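Local coordinates for benzoate transport porin BenP (PDB 5DL8), which probably forms a porin channel that lets small solutes, perhaps benzoate, cross the outer membrane, at residues F280-Q285 / Y321-G326; M339-Y344 / E360-L365; K249-K254 / T303-W308. One frame throughout, in Å; residues are numbered along the deposited sequence.

Contact 1 (F280-Q285 / Y321-G326); sequences FGLGYQ and YHVMYG
Two neighbouring antiparallel strands meet here in the wall of the beta-barrel of an OprD-family porin. G281 with M324 and G283 with H322 are hydrogen-bonded pairs. The bond from G281 N to M324 O is 2.8 Å long and nearly straight at 164°. In all four backbone bonds the donor sits above the carbonyl plane. F280, L282, Y284, Y321, V323 and Y325 share one face, consistent with the membrane-facing outside of the barrel. F280 holds CG anti to its backbone N (chi1 -170°). Its ring therefore leans across the neighbouring strand, with F280 CD1 3.4 Å from M324 O. The far end of the ring meets the valine, F280 CZ lying 4.0 Å from V323 CG1. Y284 and Y321 run side by side and point the same way, although their first torsions differ. Y284 has CG anti to the backbone N, and Y321 has CG anti to the carbonyl carbon. Y284 CE1 comes within 3.7 Å of Y321 CE2, and the ring planes meet obliquely at 54°. Y284 OH bonds to Q286 and Y321 OH to H346. H322 and M324 occupy the other face. G281 and G283 have no side chains there, so H322 CB and M324 CB lie over the glycine backbones, H322 CB 3.6 Å from G283 O. The imidazole turns an edge to the same carbonyl. H322 NE2 is hydrogen-bonded to S320 OG and ND1 probably to N307 ND2. The M324 chain bends at chi2, which brings M324 SD to 4.2 Å from G281 C.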
loop_
_atom_site.group_PDB
_atom_site.type_symbol
_atom_site.label_atom_id
_atom_site.label_comp_id
_atom_site.label_asym_id
_atom_site.label_seq_id
_atom_site.Cartn_x
_atom_site.Cartn_y
_atom_site.Cartn_z
ATOM N N PHE A 280 -18.955 -3.373 -10.480
ATOM C CA PHE A 280 -19.750 -2.503 -9.580
ATOM C C PHE A 280 -19.498 -2.990 -8.164
ATOM O O PHE A 280 -19.655 -4.173 -7.837
ATOM C CB PHE A 280 -21.274 -2.485 -9.904
ATOM C CG PHE A 280 -22.115 -1.392 -9.131
ATOM C CD1 PHE A 280 -22.195 -0.057 -9.575
ATOM C CD2 PHE A 280 -22.923 -1.724 -8.023
ATOM C CE1 PHE A 280 -22.986 0.892 -8.912
ATOM C CE2 PHE A 280 -23.688 -0.754 -7.370
ATOM C CZ PHE A 280 -23.723 0.537 -7.808
ATOM N N GLY A 281 -19.150 -2.066 -7.299
ATOM C CA GLY A 281 -18.884 -2.424 -5.866
ATOM C C GLY A 281 -19.666 -1.525 -4.923
ATOM O O GLY A 281 -19.970 -0.314 -5.241
ATOM N N LEU A 282 -20.073 -2.125 -3.794
ATOM C CA LEU A 282 -20.621 -1.384 -2.660
ATOM C C LEU A 282 -19.890 -1.839 -1.435
ATOM O O LEU A 282 -19.751 -3.055 -1.210
ATOM C CB LEU A 282 -22.112 -1.717 -2.394
ATOM C CG LEU A 282 -23.129 -1.472 -3.459
ATOM C CD1 LEU A 282 -24.457 -2.273 -3.266
ATOM C CD2 LEU A 282 -23.326 0.028 -3.444
ATOM N N GLY A 283 -19.520 -0.879 -0.568
ATOM C CA GLY A 283 -18.952 -1.238 0.703
ATOM C C GLY A 283 -19.439 -0.344 1.852
ATOM O O GLY A 283 -19.936 0.801 1.638
ATOM N N TYR A 284 -19.184 -0.864 3.056
ATOM C CA TYR A 284 -19.526 -0.246 4.335
ATOM C C TYR A 284 -18.342 -0.459 5.296
ATOM O O TYR A 284 -17.735 -1.512 5.319
ATOM C CB TYR A 284 -20.805 -0.811 4.950
ATOM C CG TYR A 284 -21.113 -0.132 6.314
ATOM C CD1 TYR A 284 -21.558 1.220 6.368
ATOM C CD2 TYR A 284 -20.858 -0.817 7.588
ATOM C CE1 TYR A 284 -21.835 1.827 7.603
ATOM C CE2 TYR A 284 -21.098 -0.182 8.845
ATOM C CZ TYR A 284 -21.638 1.120 8.843
ATOM O OH TYR A 284 -21.896 1.799 10.018
ATOM N N GLN A 285 -18.007 0.562 6.027
ATOM C CA GLN A 285 -16.978 0.519 7.020
ATOM C C GLN A 285 -17.325 1.382 8.249
ATOM O O GLN A 285 -17.870 2.508 8.193
ATOM C CB GLN A 285 -15.616 0.995 6.441
ATOM C CG GLN A 285 -14.527 1.420 7.428
ATOM C CD GLN A 285 -13.203 1.771 6.674
ATOM O OE1 GLN A 285 -12.573 0.917 6.091
ATOM N NE2 GLN A 285 -12.838 3.061 6.658
ATOM N N TYR A 321 -19.825 4.862 3.496
ATOM C CA TYR A 321 -20.594 4.180 2.450
ATOM C C TYR A 321 -19.862 4.377 1.157
ATOM O O TYR A 321 -19.557 5.541 0.788
ATOM C CB TYR A 321 -22.046 4.711 2.345
ATOM C CG TYR A 321 -22.761 4.716 3.688
ATOM C CD1 TYR A 321 -22.547 5.757 4.520
ATOM C CD2 TYR A 321 -23.562 3.702 4.130
ATOM C CE1 TYR A 321 -23.056 5.827 5.765
ATOM C CE2 TYR A 321 -24.151 3.775 5.427
ATOM C CZ TYR A 321 -23.879 4.892 6.211
ATOM O OH TYR A 321 -24.268 5.193 7.510
ATOM N N HIS A 322 -19.514 3.235 0.520
ATOM C CA HIS A 322 -18.531 3.197 -0.605
ATOM C C HIS A 322 -19.212 2.632 -1.852
ATOM O O HIS A 322 -19.985 1.636 -1.786
ATOM C CB HIS A 322 -17.274 2.308 -0.265
ATOM C CG HIS A 322 -16.537 2.726 0.973
ATOM N ND1 HIS A 322 -15.192 2.999 0.979
ATOM C CD2 HIS A 322 -16.941 2.830 2.253
ATOM C CE1 HIS A 322 -14.809 3.283 2.201
ATOM N NE2 HIS A 322 -15.867 3.235 2.976
ATOM N N VAL A 323 -18.992 3.269 -2.984
ATOM C CA VAL A 323 -19.578 2.816 -4.230
ATOM C C VAL A 323 -18.505 2.880 -5.304
ATOM O O VAL A 323 -17.720 3.864 -5.326
ATOM C CB VAL A 323 -20.686 3.758 -4.693
ATOM C CG1 VAL A 323 -21.382 3.205 -5.925
ATOM C CG2 VAL A 323 -21.704 3.960 -3.620
ATOM N N MET A 324 -18.553 1.937 -6.245
ATOM C CA MET A 324 -17.540 1.788 -7.241
ATOM C C MET A 324 -18.184 1.341 -8.596
ATOM O O MET A 324 -19.023 0.408 -8.582
ATOM C CB MET A 324 -16.581 0.729 -6.749
ATOM C CG MET A 324 -15.643 1.100 -5.589
ATOM S SD MET A 324 -15.842 0.017 -4.176
ATOM C CE MET A 324 -14.775 0.718 -2.943
ATOM N N TYR A 325 -17.831 2.016 -9.720
ATOM C CA TYR A 325 -18.154 1.553 -11.051
ATOM C C TYR A 325 -16.927 1.583 -11.946
ATOM O O TYR A 325 -16.194 2.569 -11.926
ATOM C CB TYR A 325 -19.314 2.283 -11.689
ATOM C CG TYR A 325 -19.516 1.817 -13.172
ATOM C CD1 TYR A 325 -19.999 0.538 -13.436
ATOM C CD2 TYR A 325 -19.075 2.628 -14.293
ATOM C CE1 TYR A 325 -20.153 0.074 -14.733
ATOM C CE2 TYR A 325 -19.194 2.192 -15.607
ATOM C CZ TYR A 325 -19.770 0.916 -15.845
ATOM O OH TYR A 325 -19.928 0.409 -17.156
ATOM N N GLY A 326 -16.682 0.505 -12.699
ATOM C CA GLY A 326 -15.426 0.292 -13.488
ATOM C C GLY A 326 -15.793 -0.216 -14.915
ATOM O O GLY A 326 -16.656 -1.065 -15.039
#

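Contact 2 (M339-Y344 / E360-L365); sequences MVKYVY and ESNVIL
Segments 339-344 and 360-365 of the two strands of a beta hairpin in the barrel wall pair antiparallel through six backbone hydrogen bonds. M339 pairs with I364, K341 with N362 and V343 with E360, each by two bonds. Every donor lies in the plane of the carbonyl that accepts it. The bond from N362 N to K341 O is 3.0 Å long, with 164° at the hydrogen. The intervening pairs, V340 with V363 and Y342 with S361, are non-hydrogen-bonded. Their CA-H groups point at carbonyls instead, as V340 CA does at N362 O, 3.2 Å away.

Apolar contacts lie on both faces. On the face of V340, Y342, S361 and V363, the valines touch methyl to methyl, V340 CG2 to V363 CG2 at 4.4 Å. Y342 has CG anti to its backbone N (chi1 -169°). That puts Y342 CD1 3.9 Å from S361 CB. On the other face the K341 chain is extended beyond CG and crosses I364 obliquely. Its K341 CE rests 4.0 Å from I364 CD1. K341 also crosses N362, their CB atoms 4.2 Å apart.

The polar group of E360 looks to the chain that folds over this face. E360 OE1 bonds to the hydroxyl of T311 and OE2 to the backbone N of A310. The carboxylate is buried, and this pair of bonds probably favours its ionised form. K341, N362 and E360 thus sit among M339, V343 and I364 on the face toward the inward-folded chain. V340, Y342 and V363 lie with S361 on the other, consistent with an outer side facing the membrane.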
loop_
_atom_site.group_PDB
_atom_site.type_symbol
_atom_site.label_atom_id
_atom_site.label_comp_id
_atom_site.label_asym_id
_atom_site.label_seq_id
_atom_site.Cartn_x
_atom_site.Cartn_y
_atom_site.Cartn_z
ATOM N N MET A 339 -12.112 3.755 -13.898
ATOM C CA MET A 339 -12.759 3.462 -12.613
ATOM C C MET A 339 -13.129 4.735 -11.848
ATOM O O MET A 339 -12.321 5.673 -11.699
ATOM C CB MET A 339 -11.911 2.502 -11.778
ATOM C CG MET A 339 -12.649 2.160 -10.491
ATOM S SD MET A 339 -12.025 0.784 -9.541
ATOM C CE MET A 339 -12.687 -0.498 -10.683
ATOM N N VAL A 340 -14.363 4.800 -11.410
ATOM C CA VAL A 340 -14.868 5.878 -10.567
ATOM C C VAL A 340 -15.299 5.286 -9.153
ATOM O O VAL A 340 -16.026 4.238 -9.059
ATOM C CB VAL A 340 -16.108 6.429 -11.257
ATOM C CG1 VAL A 340 -16.767 7.489 -10.425
ATOM C CG2 VAL A 340 -15.679 7.031 -12.613
ATOM N N LYS A 341 -14.925 5.925 -8.094
ATOM C CA LYS A 341 -15.290 5.528 -6.686
ATOM C C LYS A 341 -15.788 6.792 -5.961
ATOM O O LYS A 341 -15.271 7.847 -6.270
ATOM C CB LYS A 341 -14.079 5.084 -5.947
ATOM C CG LYS A 341 -13.316 4.064 -6.700
ATOM C CD LYS A 341 -12.117 3.586 -5.859
ATOM C CE LYS A 341 -11.309 2.498 -6.561
ATOM N NZ LYS A 341 -10.052 2.375 -5.750
ATOM N N TYR A 342 -16.801 6.673 -5.109
ATOM C CA TYR A 342 -17.389 7.744 -4.313
ATOM C C TYR A 342 -17.600 7.207 -2.855
ATOM O O TYR A 342 -18.126 6.143 -2.733
ATOM C CB TYR A 342 -18.763 8.157 -4.849
ATOM C CG TYR A 342 -19.362 9.455 -4.241
ATOM C CD1 TYR A 342 -19.008 10.698 -4.820
ATOM C CD2 TYR A 342 -20.314 9.475 -3.150
ATOM C CE1 TYR A 342 -19.516 11.909 -4.352
ATOM C CE2 TYR A 342 -20.871 10.721 -2.686
ATOM C CZ TYR A 342 -20.444 11.930 -3.302
ATOM O OH TYR A 342 -20.854 13.257 -3.016
ATOM N N VAL A 343 -17.168 7.924 -1.830
ATOM C CA VAL A 343 -17.342 7.602 -0.438
ATOM C C VAL A 343 -17.925 8.785 0.302
ATOM O O VAL A 343 -17.482 9.914 0.128
ATOM C CB VAL A 343 -15.995 7.231 0.198
ATOM C CG1 VAL A 343 -16.080 6.652 1.609
ATOM C CG2 VAL A 343 -15.337 6.185 -0.613
ATOM N N TYR A 344 -18.917 8.517 1.163
ATOM C CA TYR A 344 -19.431 9.453 2.120
ATOM C C TYR A 344 -19.183 8.873 3.518
ATOM O O TYR A 344 -19.379 7.688 3.732
ATOM C CB TYR A 344 -20.916 9.663 1.867
ATOM C CG TYR A 344 -21.672 10.466 2.911
ATOM C CD1 TYR A 344 -21.713 11.832 2.827
ATOM C CD2 TYR A 344 -22.393 9.854 3.939
ATOM C CE1 TYR A 344 -22.413 12.603 3.753
ATOM C CE2 TYR A 344 -23.138 10.628 4.862
ATOM C CZ TYR A 344 -23.092 12.011 4.766
ATOM O OH TYR A 344 -23.773 12.853 5.600
ATOM N N GLU A 360 -15.374 11.774 -0.664
ATOM C CA GLU A 360 -14.180 11.693 -1.551
ATOM C C GLU A 360 -14.556 10.950 -2.831
ATOM O O GLU A 360 -15.099 9.853 -2.765
ATOM C CB GLU A 360 -13.046 10.942 -0.899
ATOM C CG GLU A 360 -11.716 11.009 -1.727
ATOM C CD GLU A 360 -10.553 10.173 -1.174
ATOM O OE1 GLU A 360 -10.137 10.401 0.002
ATOM O OE2 GLU A 360 -10.059 9.298 -1.929
ATOM N N SER A 361 -14.314 11.569 -3.974
ATOM C CA SER A 361 -14.473 10.937 -5.283
ATOM C C SER A 361 -13.075 10.706 -5.886
ATOM O O SER A 361 -12.145 11.435 -5.597
ATOM C CB SER A 361 -15.456 11.752 -6.179
ATOM O OG SER A 361 -14.939 13.037 -6.395
ATOM N N ASN A 362 -12.935 9.650 -6.626
ATOM C CA ASN A 362 -11.753 9.282 -7.359
ATOM C C ASN A 362 -12.151 8.906 -8.809
ATOM O O ASN A 362 -13.077 8.073 -8.996
ATOM C CB ASN A 362 -11.150 7.951 -6.799
ATOM C CG ASN A 362 -10.659 8.018 -5.356
ATOM O OD1 ASN A 362 -10.596 9.065 -4.737
ATOM N ND2 ASN A 362 -10.200 6.883 -4.867
ATOM N N VAL A 363 -11.362 9.368 -9.777
ATOM C CA VAL A 363 -11.447 8.924 -11.174
ATOM C C VAL A 363 -10.032 8.397 -11.567
ATOM O O VAL A 363 -9.059 9.041 -11.250
ATOM C CB VAL A 363 -11.894 10.105 -12.121
ATOM C CG1 VAL A 363 -11.911 9.663 -13.596
ATOM C CG2 VAL A 363 -13.287 10.619 -11.767
ATOM N N ILE A 364 -9.926 7.183 -12.137
ATOM C CA ILE A 364 -8.665 6.481 -12.449
ATOM C C ILE A 364 -8.810 6.019 -13.900
ATOM O O ILE A 364 -9.763 5.212 -14.247
ATOM C CB ILE A 364 -8.517 5.295 -11.524
ATOM C CG1 ILE A 364 -8.606 5.751 -10.042
ATOM C CG2 ILE A 364 -7.236 4.491 -11.784
ATOM C CD1 ILE A 364 -9.126 4.649 -9.160
ATOM N N LEU A 365 -7.932 6.573 -14.750
ATOM C CA LEU A 365 -7.884 6.283 -16.164
ATOM C C LEU A 365 -6.511 5.579 -16.431
ATOM O O LEU A 365 -5.505 6.070 -15.950
ATOM C CB LEU A 365 -8.027 7.613 -16.992
ATOM C CG LEU A 365 -9.372 8.403 -16.778
ATOM C CD1 LEU A 365 -9.571 9.528 -17.808
ATOM C CD2 LEU A 365 -10.622 7.511 -16.839
#

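Contact 3 (K249-K254 / T303-W308); sequences KYFNAK and TYFINW
Segment 249-254 of strand 243-255 in the barrel wall meets an irregular loop, 303-308, in a buried contact of one hydrogen bond, an aromatic pair and apolar packing.

The hydrogen bond runs from K249 NZ to Y304 O over 3.0 Å. The ammonium approaches from well above the carbonyl plane, 41° out of it. K249 gets there by a chain that is extended as far as CE and bends at chi4 (-82°). Y230 OH is a second partner of the same NZ. The Y304 carbonyl also lies at the edge of the F251 ring, with Y304 O 3.5 Å from F251 CE1.

The aromatic pair is T-shaped. The edge of F305 is turned to one face of F251, with the planes at 85° and the centroids 5.2 Å apart. The closest atoms are F305 CD1 and F251 CE1, 3.6 Å from each other.

Apolar contacts fill in around these. The I306 CG2 methyl lies across the K249 chain, CG2 3.8 Å from K249 CD. F251 CZ sits 3.9 Å from Y304 CB.

The long loop between strands 278-288 and 319-328 folds into the barrel, as in OprD-family porins, and probably helps narrow the channel. F305 touches N266 and I306 touches L270, both on strand 263-275. Y304 OH links the loop to R206 on strand 200-210 and to the carbonyl of D136 in another loop.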
loop_
_atom_site.group_PDB
_atom_site.type_symbol
_atom_site.label_atom_id
_atom_site.label_comp_id
_atom_site.label_asym_id
_atom_site.label_seq_id
_atom_site.Cartn_x
_atom_site.Cartn_y
_atom_site.Cartn_z
ATOM N N LYS A 249 -13.746 -7.801 6.531
ATOM C CA LYS A 249 -12.514 -7.465 7.140
ATOM C C LYS A 249 -12.683 -6.939 8.577
ATOM O O LYS A 249 -13.500 -6.049 8.829
ATOM C CB LYS A 249 -11.812 -6.392 6.283
ATOM C CG LYS A 249 -11.568 -6.976 4.877
ATOM C CD LYS A 249 -11.083 -6.005 3.859
ATOM C CE LYS A 249 -10.427 -6.605 2.676
ATOM N NZ LYS A 249 -9.040 -6.926 2.936
ATOM N N TYR A 250 -11.849 -7.434 9.503
ATOM C CA TYR A 250 -11.868 -6.978 10.917
ATOM C C TYR A 250 -10.477 -6.625 11.369
ATOM O O TYR A 250 -9.537 -7.430 11.293
ATOM C CB TYR A 250 -12.487 -7.995 11.850
ATOM C CG TYR A 250 -12.398 -7.618 13.346
ATOM C CD1 TYR A 250 -13.306 -6.776 13.905
ATOM C CD2 TYR A 250 -11.422 -8.136 14.177
ATOM C CE1 TYR A 250 -13.250 -6.424 15.269
ATOM C CE2 TYR A 250 -11.385 -7.863 15.500
ATOM C CZ TYR A 250 -12.292 -6.963 16.035
ATOM O OH TYR A 250 -12.222 -6.576 17.357
ATOM N N PHE A 251 -10.351 -5.391 11.778
ATOM C CA PHE A 251 -9.113 -4.904 12.425
ATOM C C PHE A 251 -9.353 -4.545 13.927
ATOM O O PHE A 251 -10.340 -3.842 14.277
ATOM C CB PHE A 251 -8.508 -3.626 11.729
ATOM C CG PHE A 251 -7.986 -3.809 10.339
ATOM C CD1 PHE A 251 -8.810 -3.756 9.276
ATOM C CD2 PHE A 251 -6.670 -3.922 10.116
ATOM C CE1 PHE A 251 -8.336 -3.931 7.977
ATOM C CE2 PHE A 251 -6.144 -4.071 8.859
ATOM C CZ PHE A 251 -6.961 -4.077 7.769
ATOM N N ASN A 252 -8.359 -4.847 14.736
ATOM C CA ASN A 252 -8.365 -4.393 16.140
ATOM C C ASN A 252 -6.999 -3.818 16.440
ATOM O O ASN A 252 -6.051 -4.538 16.313
ATOM C CB ASN A 252 -8.576 -5.581 17.071
ATOM C CG ASN A 252 -8.941 -5.208 18.545
ATOM O OD1 ASN A 252 -8.092 -4.777 19.370
ATOM N ND2 ASN A 252 -10.178 -5.454 18.894
ATOM N N ALA A 253 -6.978 -2.572 16.910
ATOM C CA ALA A 253 -5.738 -1.818 17.337
ATOM C C ALA A 253 -5.815 -1.302 18.833
ATOM O O ALA A 253 -6.706 -0.575 19.238
ATOM C CB ALA A 253 -5.493 -0.643 16.405
ATOM N N LYS A 254 -4.795 -1.639 19.572
ATOM C CA LYS A 254 -4.696 -1.293 20.941
ATOM C C LYS A 254 -3.305 -0.940 21.374
ATOM O O LYS A 254 -2.361 -1.653 21.039
ATOM C CB LYS A 254 -5.156 -2.523 21.749
ATOM C CG LYS A 254 -5.700 -2.167 23.061
ATOM C CD LYS A 254 -7.161 -1.723 22.888
ATOM C CE LYS A 254 -7.738 -1.248 24.269
ATOM N NZ LYS A 254 -7.205 0.079 24.839
ATOM N N THR A 303 -3.496 -1.016 3.052
ATOM C CA THR A 303 -4.012 -1.551 1.777
ATOM C C THR A 303 -5.060 -2.656 1.935
ATOM O O THR A 303 -5.767 -2.941 0.976
ATOM C CB THR A 303 -2.890 -2.142 0.859
ATOM O OG1 THR A 303 -2.155 -3.146 1.617
ATOM C CG2 THR A 303 -1.851 -0.900 0.360
ATOM N N TYR A 304 -5.131 -3.254 3.127
ATOM C CA TYR A 304 -6.153 -4.280 3.460
ATOM C C TYR A 304 -7.429 -3.755 4.007
ATOM O O TYR A 304 -8.270 -4.535 4.486
ATOM C CB TYR A 304 -5.521 -5.309 4.383
ATOM C CG TYR A 304 -4.481 -6.141 3.619
ATOM C CD1 TYR A 304 -3.162 -5.615 3.307
ATOM C CD2 TYR A 304 -4.855 -7.421 3.085
ATOM C CE1 TYR A 304 -2.258 -6.366 2.545
ATOM C CE2 TYR A 304 -3.972 -8.176 2.317
ATOM C CZ TYR A 304 -2.698 -7.701 2.069
ATOM O OH TYR A 304 -1.897 -8.534 1.366
ATOM N N PHE A 305 -7.543 -2.435 4.077
ATOM C CA PHE A 305 -8.839 -1.800 4.314
ATOM C C PHE A 305 -9.670 -2.146 3.053
ATOM O O PHE A 305 -9.065 -2.523 2.032
ATOM C CB PHE A 305 -8.671 -0.262 4.461
ATOM C CG PHE A 305 -8.374 0.262 5.830
ATOM C CD1 PHE A 305 -8.155 -0.539 6.928
ATOM C CD2 PHE A 305 -8.287 1.647 6.012
ATOM C CE1 PHE A 305 -7.851 0.000 8.162
ATOM C CE2 PHE A 305 -7.989 2.233 7.276
ATOM C CZ PHE A 305 -7.766 1.385 8.334
ATOM N N ILE A 306 -11.020 -2.113 3.124
ATOM C CA ILE A 306 -11.869 -2.488 1.892
ATOM C C ILE A 306 -11.673 -1.504 0.692
ATOM O O ILE A 306 -11.936 -1.811 -0.434
ATOM C CB ILE A 306 -13.398 -2.507 2.096
ATOM C CG1 ILE A 306 -13.906 -1.072 2.358
ATOM C CG2 ILE A 306 -13.830 -3.442 3.186
ATOM C CD1 ILE A 306 -15.345 -1.042 2.897
ATOM N N ASN A 307 -11.325 -0.270 0.989
ATOM C CA ASN A 307 -11.087 0.789 -0.014
ATOM C C ASN A 307 -10.048 1.866 0.408
ATOM O O ASN A 307 -10.422 3.056 0.596
ATOM C CB ASN A 307 -12.446 1.442 -0.314
ATOM C CG ASN A 307 -12.364 2.497 -1.411
ATOM O OD1 ASN A 307 -11.510 2.450 -2.303
ATOM N ND2 ASN A 307 -13.281 3.435 -1.346
ATOM N N TRP A 308 -8.764 1.475 0.515
ATOM C CA TRP A 308 -7.694 2.474 0.897
ATOM C C TRP A 308 -7.651 3.620 -0.203
ATOM O O TRP A 308 -7.754 3.363 -1.358
ATOM C CB TRP A 308 -6.309 1.851 1.160
ATOM C CG TRP A 308 -5.364 2.861 1.437
ATOM C CD1 TRP A 308 -4.454 3.441 0.513
ATOM C CD2 TRP A 308 -5.191 3.556 2.651
ATOM N NE1 TRP A 308 -3.732 4.445 1.124
ATOM C CE2 TRP A 308 -4.156 4.568 2.426
ATOM C CE3 TRP A 308 -5.734 3.413 3.933
ATOM C CZ2 TRP A 308 -3.676 5.410 3.452
ATOM C CZ3 TRP A 308 -5.244 4.271 4.988
ATOM C CH2 TRP A 308 -4.250 5.284 4.711
#

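In the fold
Along the chain, 249-254 comes first, then 280-285, then the loop segment 303-308, then 321-326. Contacts 1 and 3 therefore cross. Contact 3 is made by the same long connection whose ends contact 1 brings side by side. Contact 2 opens only after both have closed, and it closes the hairpin 336-349 with 355-368, one strand farther round the wall. Contacts 1 and 2 are bound edge to edge, since strands 319-328 and 336-349 are neighbours in the wall. Through N307 the loop of contact 3 reaches both other contacts. N307 meets H322 and M324 of contact 1, and it also touches V343 of contact 2.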